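Local coordinates for protein intracellular serine protease (Bacillus licheniformis, PDB 4ZOQ) that probably acts as a subtilisin-like serine endopeptidase, a lanthipeptide protease that cuts peptide bonds in a sequence-specific way, at residues P320-D323 with G327-E330; L168-A173 with P280-T285; P9-D14 with K267-S272; S80-P83 with G87-T90. One frame throughout, in Å; residues are numbered along the deposited sequence.

Contact 2 lies in the core of the subtilase fold, where a strand of the main sheet packs on helix 275-297 without a hydrogen bond, largely through apolar groups. Contact 4 is also buried, but it is polar: a carboxylate grips the start of helix 86-97 beside the predicted catalytic residues. The two meet where Pro-280 CB lies 3.5 Å from Thr-90 O. Contact 3 mixes both chemistries, fastening an N-terminal loop to strand 269-272, and touches contact 4 through Ser-272 and Gln-89. Contact 1, at the surface, closes a short loop with backbone bonds and a lysine chain laid over a tyrosine ring, its centre about 32 Å from that of contact 4.

Contact 1 (P320-D323 with G327-E330)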
ATOM      1  N   PRO B 320     -12.424  -8.477  22.625  1.00 44.38           N
ATOM      2  CA  PRO B 320     -13.715  -8.114  22.051  1.00 45.67           C
ATOM      3  C   PRO B 320     -13.748  -6.646  21.759  1.00 44.67           C
ATOM      4  O   PRO B 320     -13.680  -5.851  22.691  1.00 50.40           O
ATOM      5  CB  PRO B 320     -14.719  -8.454  23.156  1.00 44.16           C
ATOM      6  CG  PRO B 320     -13.893  -8.557  24.420  1.00 44.73           C
ATOM      7  CD  PRO B 320     -12.574  -9.076  23.966  1.00 48.15           C
ATOM      8  N   GLY B 321     -13.717  -6.288  20.490  1.00 40.97           N
ATOM      9  CA  GLY B 321     -13.779  -4.896  20.108  1.00 38.94           C
ATOM     10  C   GLY B 321     -12.559  -4.516  19.318  1.00 37.56           C
ATOM     11  O   GLY B 321     -11.769  -5.368  18.916  1.00 40.92           O
ATOM     12  N   LYS B 322     -12.339  -3.221  19.194  1.00 39.96           N
ATOM     13  CA  LYS B 322     -11.190  -2.742  18.477  1.00 37.43           C
ATOM     14  C   LYS B 322      -9.996  -2.817  19.413  1.00 38.10           C
ATOM     15  O   LYS B 322      -9.968  -2.166  20.443  1.00 40.35           O
ATOM     16  CB  LYS B 322     -11.412  -1.326  17.967  1.00 35.98           C
ATOM     17  CG  LYS B 322     -10.298  -0.826  17.084  1.00 38.02           C
ATOM     18  CD  LYS B 322     -10.543   0.608  16.638  1.00 39.98           C
ATOM     19  CE  LYS B 322      -9.498   1.039  15.622  1.00 40.50           C
ATOM     20  NZ  LYS B 322      -8.102   0.912  16.148  1.00 38.25           N
ATOM     21  N   ASP B 323      -9.097  -3.742  19.131  1.00 31.88           N
ATOM     22  CA  ASP B 323      -7.917  -3.909  19.948  1.00 35.66           C
ATOM     23  C   ASP B 323      -6.630  -3.504  19.249  1.00 36.48           C
ATOM     24  O   ASP B 323      -6.588  -3.244  18.050  1.00 36.50           O
ATOM     25  CB  ASP B 323      -7.784  -5.340  20.468  1.00 39.58           C
ATOM     26  CG  ASP B 323      -7.830  -6.360  19.378  1.00 37.14           C
ATOM     27  OD1 ASP B 323      -8.904  -6.554  18.790  1.00 46.41           O
ATOM     28  OD2 ASP B 323      -6.746  -6.892  19.059  1.00 38.41           O
ATOM     29  N   GLY B 327      -6.919  -4.519  15.430  1.00 33.05           N
ATOM     30  CA  GLY B 327      -7.816  -3.428  15.057  1.00 30.39           C
ATOM     31  C   GLY B 327      -9.272  -3.893  15.123  1.00 32.37           C
ATOM     32  O   GLY B 327      -9.646  -4.654  16.019  1.00 34.88           O
ATOM     33  N   TYR B 328     -10.089  -3.510  14.152  1.00 32.49           N
ATOM     34  CA  TYR B 328     -11.479  -3.979  14.103  1.00 31.74           C
ATOM     35  C   TYR B 328     -11.540  -5.463  13.793  1.00 32.78           C
ATOM     36  O   TYR B 328     -12.598  -6.063  13.898  1.00 33.90           O
ATOM     37  CB  TYR B 328     -12.291  -3.226  13.048  1.00 29.11           C
ATOM     38  CG  TYR B 328     -12.491  -1.768  13.352  1.00 35.99           C
ATOM     39  CD1 TYR B 328     -13.302  -1.368  14.411  1.00 38.36           C
ATOM     40  CD2 TYR B 328     -11.860  -0.786  12.603  1.00 34.72           C
ATOM     41  CE1 TYR B 328     -13.490  -0.039  14.707  1.00 38.07           C
ATOM     42  CE2 TYR B 328     -12.037   0.563  12.898  1.00 39.36           C
ATOM     43  CZ  TYR B 328     -12.852   0.927  13.954  1.00 41.24           C
ATOM     44  OH  TYR B 328     -13.043   2.256  14.263  1.00 53.85           O
ATOM     45  N   GLY B 329     -10.427  -6.042  13.341  1.00 30.31           N
ATOM     46  CA  GLY B 329     -10.371  -7.475  13.088  1.00 29.41           C
ATOM     47  C   GLY B 329      -9.950  -7.863  11.675  1.00 33.31           C
ATOM     48  O   GLY B 329      -9.471  -7.027  10.869  1.00 34.66           O
ATOM     49  N   GLU B 330     -10.140  -9.136  11.354  1.00 29.18           N
ATOM     50  CA  GLU B 330      -9.736  -9.652  10.056  1.00 30.11           C
ATOM     51  C   GLU B 330     -10.771  -9.412   8.985  1.00 30.67           C
ATOM     52  O   GLU B 330     -11.951  -9.777   9.143  1.00 29.82           O
ATOM     53  CB  GLU B 330      -9.463 -11.138  10.136  1.00 31.25           C
ATOM     54  CG  GLU B 330      -8.959 -11.743   8.833  1.00 29.93           C
ATOM     55  CD  GLU B 330      -8.629 -13.202   9.030  1.00 36.91           C
ATOM     56  OE1 GLU B 330      -8.605 -13.609  10.204  1.00 40.67           O
ATOM     57  OE2 GLU B 330      -8.349 -13.927   8.056  1.00 36.75           O
TER
HETATM   58  O   HOH W   1     -10.421  -7.030  16.351  1.00 39.27           O
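Asp-323 and Gly-327 form a single antiparallel hydrogen-bonded bridge that closes a short loop between helices 303-313 and 333-338 of the subtilase fold. Asp-323 N donates to Gly-327 O at 3.3 Å, and Gly-327 N returns a weak, bent bond to Asp-323 O at 2.9 Å with 130° at the hydrogen. A water adds to the closure by donating to Asp-323 OD1 at 2.9 Å; it also sits against Gly-327 O, although that approach is too short to be taken literally. Aspartate suits the first position because its other oxygen, OD2, accepts from the backbone N of Ile-325 and Tyr-326. The bond to Ile-325 makes an Asx turn that holds the intervening residues in shape. Asp-323 CG stands between its backbone N and carbonyl carbon (chi1 54°), which brings the carboxylate near the bridge. Glycine fits the far side of the bridge, since its positive phi strains most other residues.

Beyond the bridge, Lys-322 CA gives a CH···O contact to Gly-327 O at 3.5 Å. The lysine chain runs out extended and crosses one face of the Tyr-328 ring before turning at chi4. NZ bonds to Ile-221 O at the edge strand 221-226; its cation-pi attraction to the tyrosine is long and at most weak. The tyrosine itself also packs on His-307 and Arg-311 of helix 303-313. The aliphatic part of the lysine makes the real contact: CD lies 3.8 Å from the Tyr-328 ring centroid, 24° off its normal, in a CH-pi interaction.

Contact 2 (L168-A173 with P280-T285)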
ATOM      1  N   LEU B 168      -9.859   6.015  -0.603  1.00 34.47           N
ATOM      2  CA  LEU B 168      -9.340   5.191   0.485  1.00 34.37           C
ATOM      3  C   LEU B 168      -7.861   4.938   0.313  1.00 33.22           C
ATOM      4  O   LEU B 168      -7.383   4.744  -0.810  1.00 31.26           O
ATOM      5  CB  LEU B 168     -10.080   3.867   0.533  1.00 31.74           C
ATOM      6  CG  LEU B 168     -11.522   4.100   0.950  1.00 33.33           C
ATOM      7  CD1 LEU B 168     -12.382   2.953   0.506  1.00 32.33           C
ATOM      8  CD2 LEU B 168     -11.577   4.279   2.456  1.00 30.77           C
ATOM      9  N   VAL B 169      -7.132   5.009   1.423  1.00 32.99           N
ATOM     10  CA  VAL B 169      -5.700   4.731   1.433  1.00 29.92           C
ATOM     11  C   VAL B 169      -5.397   3.649   2.463  1.00 31.04           C
ATOM     12  O   VAL B 169      -5.612   3.831   3.655  1.00 28.72           O
ATOM     13  CB  VAL B 169      -4.878   6.005   1.753  1.00 30.09           C
ATOM     14  CG1 VAL B 169      -3.384   5.702   1.737  1.00 30.20           C
ATOM     15  CG2 VAL B 169      -5.237   7.137   0.778  1.00 28.89           C
ATOM     16  N   PHE B 170      -4.863   2.533   1.995  1.00 31.02           N
ATOM     17  CA  PHE B 170      -4.541   1.413   2.852  1.00 31.44           C
ATOM     18  C   PHE B 170      -3.032   1.302   2.921  1.00 33.20           C
ATOM     19  O   PHE B 170      -2.358   1.479   1.912  1.00 30.64           O
ATOM     20  CB  PHE B 170      -5.169   0.139   2.308  1.00 28.90           C
ATOM     21  CG  PHE B 170      -6.664   0.184   2.286  1.00 31.17           C
ATOM     22  CD1 PHE B 170      -7.403  -0.095   3.426  1.00 31.19           C
ATOM     23  CD2 PHE B 170      -7.329   0.584   1.141  1.00 28.49           C
ATOM     24  CE1 PHE B 170      -8.773  -0.016   3.411  1.00 28.36           C
ATOM     25  CE2 PHE B 170      -8.703   0.659   1.115  1.00 27.58           C
ATOM     26  CZ  PHE B 170      -9.422   0.358   2.260  1.00 31.90           C
ATOM     27  N   SER B 171      -2.506   1.023   4.115  1.00 31.86           N
ATOM     28  CA  SER B 171      -1.065   0.961   4.306  1.00 31.74           C
ATOM     29  C   SER B 171      -0.655  -0.222   5.180  1.00 30.86           C
ATOM     30  O   SER B 171      -1.357  -0.577   6.110  1.00 31.52           O
ATOM     31  CB  SER B 171      -0.586   2.264   4.956  1.00 33.64           C
ATOM     32  OG  SER B 171       0.785   2.446   4.718  1.00 39.52           O
ATOM     33  N   SER B 172       0.504  -0.798   4.911  1.00 27.25           N
ATOM     34  CA  SER B 172       1.010  -1.880   5.749  1.00 29.01           C
ATOM     35  C   SER B 172       1.511  -1.349   7.090  1.00 30.22           C
ATOM     36  O   SER B 172       2.117  -0.271   7.160  1.00 30.95           O
ATOM     37  CB  SER B 172       2.103  -2.652   5.024  1.00 25.34           C
ATOM     38  OG  SER B 172       3.086  -1.766   4.545  1.00 29.80           O
ATOM     39  N   ALA B 173       1.205  -2.078   8.160  1.00 27.70           N
ATOM     40  CA  ALA B 173       1.519  -1.608   9.500  1.00 26.93           C
ATOM     41  C   ALA B 173       2.997  -1.772   9.828  1.00 27.31           C
ATOM     42  O   ALA B 173       3.508  -1.141  10.729  1.00 27.96           O
ATOM     43  CB  ALA B 173       0.674  -2.330  10.514  1.00 26.41           C
ATOM     44  N   PRO B 280      -2.852  -5.007   0.719  1.00 37.15           N
ATOM     45  CA  PRO B 280      -3.551  -5.059  -0.571  1.00 27.73           C
ATOM     46  C   PRO B 280      -4.780  -5.989  -0.615  1.00 30.71           C
ATOM     47  O   PRO B 280      -5.669  -5.771  -1.462  1.00 28.01           O
ATOM     48  CB  PRO B 280      -2.473  -5.569  -1.539  1.00 26.77           C
ATOM     49  CG  PRO B 280      -1.425  -6.186  -0.690  1.00 27.30           C
ATOM     50  CD  PRO B 280      -1.443  -5.407   0.588  1.00 26.23           C
ATOM     51  N   GLN B 281      -4.854  -6.963   0.300  1.00 29.56           N
ATOM     52  CA  GLN B 281      -6.030  -7.806   0.399  1.00 26.04           C
ATOM     53  C   GLN B 281      -7.227  -6.968   0.832  1.00 26.06           C
ATOM     54  O   GLN B 281      -8.334  -7.173   0.363  1.00 27.23           O
ATOM     55  CB  GLN B 281      -5.808  -8.967   1.353  1.00 27.17           C
ATOM     56  CG  GLN B 281      -4.826  -9.983   0.835  1.00 28.66           C
ATOM     57  CD  GLN B 281      -4.617 -11.125   1.805  1.00 29.71           C
ATOM     58  OE1 GLN B 281      -5.584 -11.799   2.204  1.00 28.84           O
ATOM     59  NE2 GLN B 281      -3.356 -11.351   2.209  1.00 26.26           N
ATOM     60  N   VAL B 282      -6.993  -6.039   1.744  1.00 26.49           N
ATOM     61  CA  VAL B 282      -8.007  -5.096   2.171  1.00 26.32           C
ATOM     62  C   VAL B 282      -8.300  -4.073   1.059  1.00 26.90           C
ATOM     63  O   VAL B 282      -9.454  -3.728   0.807  1.00 26.80           O
ATOM     64  CB  VAL B 282      -7.569  -4.370   3.481  1.00 28.48           C
ATOM     65  CG1 VAL B 282      -8.680  -3.434   4.000  1.00 27.08           C
ATOM     66  CG2 VAL B 282      -7.187  -5.393   4.527  1.00 24.51           C
ATOM     67  N   ALA B 283      -7.257  -3.586   0.394  1.00 26.53           N
ATOM     68  CA  ALA B 283      -7.465  -2.673  -0.715  1.00 27.13           C
ATOM     69  C   ALA B 283      -8.292  -3.376  -1.809  1.00 29.62           C
ATOM     70  O   ALA B 283      -9.257  -2.790  -2.338  1.00 28.18           O
ATOM     71  CB  ALA B 283      -6.141  -2.177  -1.266  1.00 27.00           C
ATOM     72  N   GLY B 284      -7.937  -4.638  -2.100  1.00 26.84           N
ATOM     73  CA  GLY B 284      -8.660  -5.448  -3.067  1.00 28.57           C
ATOM     74  C   GLY B 284     -10.109  -5.628  -2.658  1.00 26.67           C
ATOM     75  O   GLY B 284     -11.021  -5.492  -3.483  1.00 25.79           O
ATOM     76  N   THR B 285     -10.319  -5.881  -1.367  1.00 27.25           N
ATOM     77  CA  THR B 285     -11.672  -6.014  -0.839  1.00 29.00           C
ATOM     78  C   THR B 285     -12.439  -4.689  -0.971  1.00 28.31           C
ATOM     79  O   THR B 285     -13.623  -4.679  -1.336  1.00 29.17           O
ATOM     80  CB  THR B 285     -11.686  -6.445   0.641  1.00 26.61           C
ATOM     81  OG1 THR B 285     -10.963  -7.681   0.802  1.00 26.10           O
ATOM     82  CG2 THR B 285     -13.140  -6.635   1.118  1.00 25.02           C
TER
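Phe-170 on strand 168-172 faces Ala-283 on helix 275-297, their CA atoms 6.2 Å apart with no hydrogen bond between the segments. This is strand-on-helix packing in the core of the subtilase alpha/beta fold: the strand belongs to the mainly parallel central sheet, and the helix also carries Ser-276, the predicted nucleophile, near its start. Phe-170 points at the helix, and placing CG anti to the carbonyl carbon (chi1 -63°) swings the ring to where one face lies over the backbone at Val-282 and Ala-283. Ala-283 N lies about 4.2 Å above the ring plane, toward the rim. The small alanine side chain lets the ring settle near the helix backbone, and Ala-283 CB comes within 3.9 Å of Phe-170 CD2. Val-282 crosses the phenylalanine at about a right angle; its CG1 meets Phe-170 CE1 at 3.5 Å. Val-133 of the adjacent strand and Leu-310 of helix 303-313 also pack on the ring. Cutting Phe-170 back to an alanine would probably open a gap between sheet and helix where the ring now meets Val-282 CG1.

Within the helix, Pro-280 has no N-H to offer the preceding turn, where the helix is kinked. The next residue, Gln-281, accepts at its O from Thr-285 N, a turn further on, and, on the other face of its carbonyl plane, from Thr-285 OG1 at 2.7 Å.

Contact 3 (P9-D14 with K267-S272); sequences PAWGLD and KGYSLS
The Tyr-269 ring carries Leu-13 over one face, with Leu-13 CD2 4.3 Å from Tyr-269 CE1, while Trp-11 meets it obliquely. The contact fastens the N-terminal loop 9-14 to strand 269-272, which pairs with strand 246-249 in a two-stranded antiparallel sheet of the subtilase fold. Tyrosine and indole planes are inclined by only 26°, yet the tyrosine ring and the six-membered indole ring are slid apart, their centroids 5.7 Å from each other, so they barely overlap. The two side chains run past one another in opposite directions, and the closest approach is Trp-11 CE3 to Tyr-269 CE1 at 3.7 Å. Leu-247 of the companion strand receives both Trp-11 and Leu-13, consistent with large apolar residues at these places in the loop.

A polar group lies at the end of this aromatic contact. Tyr-269 points toward the loop, and its hydroxyl reaches the backbone after Gly-12. The bond from the Leu-13 backbone N to Tyr-269 OH spans 2.8 Å, with 148° at the hydrogen. The same hydroxyl also bonds to Asp-60 OD2. A phenylalanine here would keep the ring packing but would probably leave Leu-13 N and Asp-60 OD2 without this partner and the loop less firmly tied. The other carboxylate oxygen, Asp-60 OD1, takes the N-H of Gly-12, and one acid thus serves both segments.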
ATOM      1  N   PRO B   9      -8.755 -20.306  -8.017  1.00 38.58           N
ATOM      2  CA  PRO B   9      -8.138 -18.988  -8.060  1.00 39.01           C
ATOM      3  C   PRO B   9      -8.074 -18.442  -9.457  1.00 39.30           C
ATOM      4  O   PRO B   9      -7.961 -19.210 -10.391  1.00 42.89           O
ATOM      5  CB  PRO B   9      -6.730 -19.240  -7.500  1.00 37.06           C
ATOM      6  CG  PRO B   9      -6.548 -20.672  -7.511  1.00 35.44           C
ATOM      7  CD  PRO B   9      -7.889 -21.270  -7.324  1.00 37.74           C
ATOM      8  N   ALA B  10      -8.147 -17.122  -9.581  1.00 41.20           N
ATOM      9  CA  ALA B  10      -8.083 -16.470 -10.877  1.00 38.70           C
ATOM     10  C   ALA B  10      -6.722 -16.715 -11.532  1.00 38.74           C
ATOM     11  O   ALA B  10      -6.622 -16.784 -12.765  1.00 38.45           O
ATOM     12  CB  ALA B  10      -8.368 -14.978 -10.736  1.00 36.16           C
ATOM     13  N   TRP B  11      -5.690 -16.903 -10.708  1.00 36.33           N
ATOM     14  CA  TRP B  11      -4.348 -17.113 -11.231  1.00 34.16           C
ATOM     15  C   TRP B  11      -4.301 -18.404 -12.021  1.00 37.39           C
ATOM     16  O   TRP B  11      -4.948 -19.385 -11.667  1.00 42.96           O
ATOM     17  CB  TRP B  11      -3.311 -17.171 -10.111  1.00 34.33           C
ATOM     18  CG  TRP B  11      -3.203 -15.940  -9.264  1.00 29.72           C
ATOM     19  CD1 TRP B  11      -3.813 -14.754  -9.468  1.00 29.45           C
ATOM     20  CD2 TRP B  11      -2.406 -15.789  -8.079  1.00 28.29           C
ATOM     21  NE1 TRP B  11      -3.475 -13.872  -8.474  1.00 31.27           N
ATOM     22  CE2 TRP B  11      -2.607 -14.483  -7.613  1.00 29.01           C
ATOM     23  CE3 TRP B  11      -1.560 -16.637  -7.363  1.00 29.51           C
ATOM     24  CZ2 TRP B  11      -1.985 -14.004  -6.455  1.00 30.17           C
ATOM     25  CZ3 TRP B  11      -0.933 -16.153  -6.227  1.00 28.69           C
ATOM     26  CH2 TRP B  11      -1.152 -14.852  -5.784  1.00 28.49           C
ATOM     27  N   GLY B  12      -3.504 -18.406 -13.083  1.00 42.07           N
ATOM     28  CA  GLY B  12      -3.350 -19.575 -13.920  1.00 38.53           C
ATOM     29  C   GLY B  12      -2.600 -20.684 -13.214  1.00 40.92           C
ATOM     30  O   GLY B  12      -2.852 -21.856 -13.498  1.00 42.87           O
ATOM     31  N   LEU B  13      -1.640 -20.324 -12.351  1.00 40.02           N
ATOM     32  CA  LEU B  13      -0.917 -21.315 -11.534  1.00 42.34           C
ATOM     33  C   LEU B  13      -0.216 -22.366 -12.418  1.00 44.06           C
ATOM     34  O   LEU B  13       0.130 -23.460 -11.956  1.00 43.23           O
ATOM     35  CB  LEU B  13      -1.865 -21.999 -10.533  1.00 41.83           C
ATOM     36  CG  LEU B  13      -2.590 -21.168  -9.452  1.00 39.99           C
ATOM     37  CD1 LEU B  13      -3.519 -22.040  -8.680  1.00 38.52           C
ATOM     38  CD2 LEU B  13      -1.598 -20.539  -8.470  1.00 33.16           C
ATOM     39  N   ASP B  14      -0.019 -22.016 -13.691  1.00 44.43           N
ATOM     40  CA  ASP B  14       0.533 -22.920 -14.702  1.00 46.23           C
ATOM     41  C   ASP B  14      -0.215 -24.266 -14.778  1.00 51.45           C
ATOM     42  O   ASP B  14       0.352 -25.283 -15.185  1.00 52.05           O
ATOM     43  CB  ASP B  14       2.020 -23.154 -14.411  1.00 44.67           C
ATOM     44  CG  ASP B  14       2.783 -23.646 -15.618  1.00 55.17           C
ATOM     45  OD1 ASP B  14       2.238 -23.582 -16.746  1.00 56.85           O
ATOM     46  OD2 ASP B  14       3.943 -24.083 -15.439  1.00 58.35           O
ATOM     47  N   LYS B 267       8.201 -20.343 -12.096  1.00 42.71           N
ATOM     48  CA  LYS B 267       8.402 -18.909 -12.075  1.00 40.44           C
ATOM     49  C   LYS B 267       7.117 -18.161 -12.345  1.00 42.13           C
ATOM     50  O   LYS B 267       6.225 -18.672 -13.010  1.00 37.81           O
ATOM     51  CB  LYS B 267       9.480 -18.474 -13.050  1.00 47.30           C
ATOM     52  CG  LYS B 267      10.892 -18.819 -12.569  1.00 55.32           C
ATOM     53  CD  LYS B 267      11.922 -18.457 -13.654  1.00 60.16           C
ATOM     54  CE  LYS B 267      12.362 -19.661 -14.466  1.00 64.28           C
ATOM     55  NZ  LYS B 267      13.255 -19.212 -15.576  1.00 69.61           N
ATOM     56  N   GLY B 268       7.004 -16.967 -11.764  1.00 43.35           N
ATOM     57  CA  GLY B 268       5.763 -16.224 -11.836  1.00 38.16           C
ATOM     58  C   GLY B 268       5.040 -16.263 -10.505  1.00 37.97           C
ATOM     59  O   GLY B 268       4.035 -15.571 -10.332  1.00 37.05           O
ATOM     60  N   TYR B 269       5.496 -17.142  -9.605  1.00 35.69           N
ATOM     61  CA  TYR B 269       4.938 -17.249  -8.260  1.00 32.06           C
ATOM     62  C   TYR B 269       6.044 -17.437  -7.248  1.00 36.66           C
ATOM     63  O   TYR B 269       7.116 -17.955  -7.582  1.00 33.67           O
ATOM     64  CB  TYR B 269       3.921 -18.397  -8.149  1.00 29.62           C
ATOM     65  CG  TYR B 269       2.850 -18.313  -9.207  1.00 33.57           C
ATOM     66  CD1 TYR B 269       1.794 -17.405  -9.089  1.00 31.44           C
ATOM     67  CD2 TYR B 269       2.895 -19.128 -10.333  1.00 34.61           C
ATOM     68  CE1 TYR B 269       0.822 -17.302 -10.073  1.00 31.91           C
ATOM     69  CE2 TYR B 269       1.914 -19.044 -11.315  1.00 34.82           C
ATOM     70  CZ  TYR B 269       0.881 -18.127 -11.179  1.00 34.09           C
ATOM     71  OH  TYR B 269      -0.096 -18.047 -12.148  1.00 39.81           O
ATOM     72  N   SER B 270       5.787 -16.998  -6.011  1.00 34.02           N
ATOM     73  CA  SER B 270       6.731 -17.187  -4.908  1.00 32.64           C
ATOM     74  C   SER B 270       6.011 -17.234  -3.556  1.00 33.24           C
ATOM     75  O   SER B 270       5.006 -16.544  -3.315  1.00 35.77           O
ATOM     76  CB  SER B 270       7.809 -16.098  -4.891  1.00 35.20           C
ATOM     77  OG  SER B 270       8.796 -16.349  -3.887  1.00 35.06           O
ATOM     78  N   LEU B 271       6.558 -18.038  -2.667  1.00 30.58           N
ATOM     79  CA  LEU B 271       6.044 -18.173  -1.334  1.00 32.87           C
ATOM     80  C   LEU B 271       6.642 -17.057  -0.493  1.00 33.96           C
ATOM     81  O   LEU B 271       7.856 -16.831  -0.496  1.00 36.23           O
ATOM     82  CB  LEU B 271       6.420 -19.548  -0.804  1.00 33.34           C
ATOM     83  CG  LEU B 271       5.339 -20.396  -0.163  1.00 39.40           C
ATOM     84  CD1 LEU B 271       4.079 -20.426  -1.034  1.00 31.18           C
ATOM     85  CD2 LEU B 271       5.924 -21.779  -0.031  1.00 35.24           C
ATOM     86  N   SER B 272       5.798 -16.360   0.245  1.00 32.64           N
ATOM     87  CA  SER B 272       6.251 -15.194   0.985  1.00 31.23           C
ATOM     88  C   SER B 272       5.338 -14.905   2.177  1.00 32.53           C
ATOM     89  O   SER B 272       4.465 -15.714   2.512  1.00 29.91           O
ATOM     90  CB  SER B 272       6.296 -13.990   0.022  1.00 34.06           C
ATOM     91  OG  SER B 272       6.963 -12.867   0.578  1.00 37.36           O
TER

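Contact 4 (S80-P83 with G87-T90)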
ATOM      1  N   SER B  80       8.374   0.349 -16.575  1.00 43.27           N
ATOM      2  CA  SER B  80       8.747  -0.643 -17.583  1.00 46.96           C
ATOM      3  C   SER B  80       8.878  -2.068 -17.018  1.00 50.88           C
ATOM      4  O   SER B  80       9.086  -3.034 -17.767  1.00 53.64           O
ATOM      5  CB  SER B  80      10.058  -0.244 -18.259  1.00 43.50           C
ATOM      6  OG  SER B  80      11.080  -0.120 -17.297  1.00 50.29           O
ATOM      7  N   GLY B  81       8.838  -2.191 -15.697  1.00 47.68           N
ATOM      8  CA  GLY B  81       8.933  -3.495 -15.065  1.00 47.16           C
ATOM      9  C   GLY B  81       9.039  -3.380 -13.561  1.00 45.55           C
ATOM     10  O   GLY B  81       8.651  -2.375 -12.982  1.00 47.36           O
ATOM     11  N   ASP B  82       9.553  -4.421 -12.924  1.00 45.64           N
ATOM     12  CA  ASP B  82       9.653  -4.460 -11.466  1.00 46.80           C
ATOM     13  C   ASP B  82      10.924  -5.181 -11.060  1.00 48.30           C
ATOM     14  O   ASP B  82      10.932  -6.401 -10.944  1.00 53.88           O
ATOM     15  CB  ASP B  82       8.428  -5.154 -10.873  1.00 42.22           C
ATOM     16  CG  ASP B  82       8.442  -5.201  -9.362  1.00 40.73           C
ATOM     17  OD1 ASP B  82       9.309  -4.575  -8.731  1.00 39.88           O
ATOM     18  OD2 ASP B  82       7.589  -5.919  -8.801  1.00 43.08           O
ATOM     19  N   PRO B  83      11.990  -4.424 -10.791  1.00 46.62           N
ATOM     20  CA  PRO B  83      13.311  -5.005 -10.531  1.00 42.67           C
ATOM     21  C   PRO B  83      13.338  -5.868  -9.258  1.00 51.26           C
ATOM     22  O   PRO B  83      13.944  -6.946  -9.269  1.00 48.49           O
ATOM     23  CB  PRO B  83      14.204  -3.775 -10.394  1.00 46.92           C
ATOM     24  CG  PRO B  83      13.270  -2.691  -9.879  1.00 51.36           C
ATOM     25  CD  PRO B  83      11.947  -2.969 -10.541  1.00 48.48           C
ATOM     26  N   GLY B  87       6.420  -4.926  -5.813  1.00 37.11           N
ATOM     27  CA  GLY B  87       5.162  -4.368  -6.279  1.00 35.66           C
ATOM     28  C   GLY B  87       4.281  -5.402  -6.951  1.00 36.27           C
ATOM     29  O   GLY B  87       3.057  -5.321  -6.891  1.00 38.49           O
ATOM     30  N   THR B  88       4.920  -6.343  -7.634  1.00 34.57           N
ATOM     31  CA  THR B  88       4.252  -7.476  -8.275  1.00 36.89           C
ATOM     32  C   THR B  88       3.649  -8.427  -7.257  1.00 35.46           C
ATOM     33  O   THR B  88       2.583  -8.987  -7.482  1.00 35.60           O
ATOM     34  CB  THR B  88       5.213  -8.234  -9.195  1.00 35.56           C
ATOM     35  OG1 THR B  88       5.672  -7.325 -10.198  1.00 38.50           O
ATOM     36  CG2 THR B  88       4.523  -9.398  -9.877  1.00 34.54           C
ATOM     37  N   GLN B  89       4.333  -8.630  -6.140  1.00 32.59           N
ATOM     38  CA  GLN B  89       3.738  -9.456  -5.100  1.00 35.55           C
ATOM     39  C   GLN B  89       2.500  -8.740  -4.515  1.00 34.12           C
ATOM     40  O   GLN B  89       1.431  -9.345  -4.366  1.00 34.40           O
ATOM     41  CB  GLN B  89       4.760  -9.762  -4.008  1.00 33.56           C
ATOM     42  CG  GLN B  89       5.963 -10.516  -4.545  1.00 35.67           C
ATOM     43  CD  GLN B  89       6.972 -10.861  -3.465  1.00 35.38           C
ATOM     44  OE1 GLN B  89       7.667  -9.987  -2.949  1.00 40.22           O
ATOM     45  NE2 GLN B  89       7.038 -12.140  -3.103  1.00 29.81           N
ATOM     46  N   THR B  90       2.631  -7.440  -4.251  1.00 31.12           N
ATOM     47  CA  THR B  90       1.523  -6.643  -3.733  1.00 30.36           C
ATOM     48  C   THR B  90       0.344  -6.653  -4.727  1.00 32.37           C
ATOM     49  O   THR B  90      -0.802  -6.925  -4.354  1.00 30.64           O
ATOM     50  CB  THR B  90       1.978  -5.214  -3.434  1.00 32.14           C
ATOM     51  OG1 THR B  90       3.092  -5.256  -2.530  1.00 34.10           O
ATOM     52  CG2 THR B  90       0.864  -4.394  -2.828  1.00 28.20           C
TER
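Asp-82 OD2 accepts two hydrogen bonds from Thr-88, one from the backbone and one from the side chain. The amide bond, Thr-88 N to Asp-82 OD2, is 2.9 Å long with 151° at the hydrogen and meets the oxygen nearly along its C-O direction. The hydroxyl, Thr-88 OG1, comes in at 2.8 Å from Asp-82 OD2 on the anti lone pair, away from OD1. Having CG anti to the backbone N (chi1 -178°) sends the carboxylate of Asp-82 out to the first turn of helix 86-97. An acid suits this place: amides near a helix start lack acceptors within the helix, and the positive end of the helix dipole would probably favour the carboxylate's charge.

Further polar bonds fix both partners: OD1 ties Asp-82 to Ser-52 OG and Gly-85 N, while OD2 holds the helix at Thr-88, whose hydroxyl has a second use in its bond to Asp-55 N.

In steric terms, glycine suits position 87, since a side chain there would point toward Asp-82 and probably crowd its carboxylate. This glycine follows His-86 and lies close to Asp-51, both predicted members of the charge relay, in the HGT sequence familiar from subtilases. Helix 86-97 is tied to strand 46-51 by the bond between Thr-90 OG1 and Asp-51 OD2, and leans on helix 275-297 through Gln-89 on Leu-277 and Thr-90 on Pro-280.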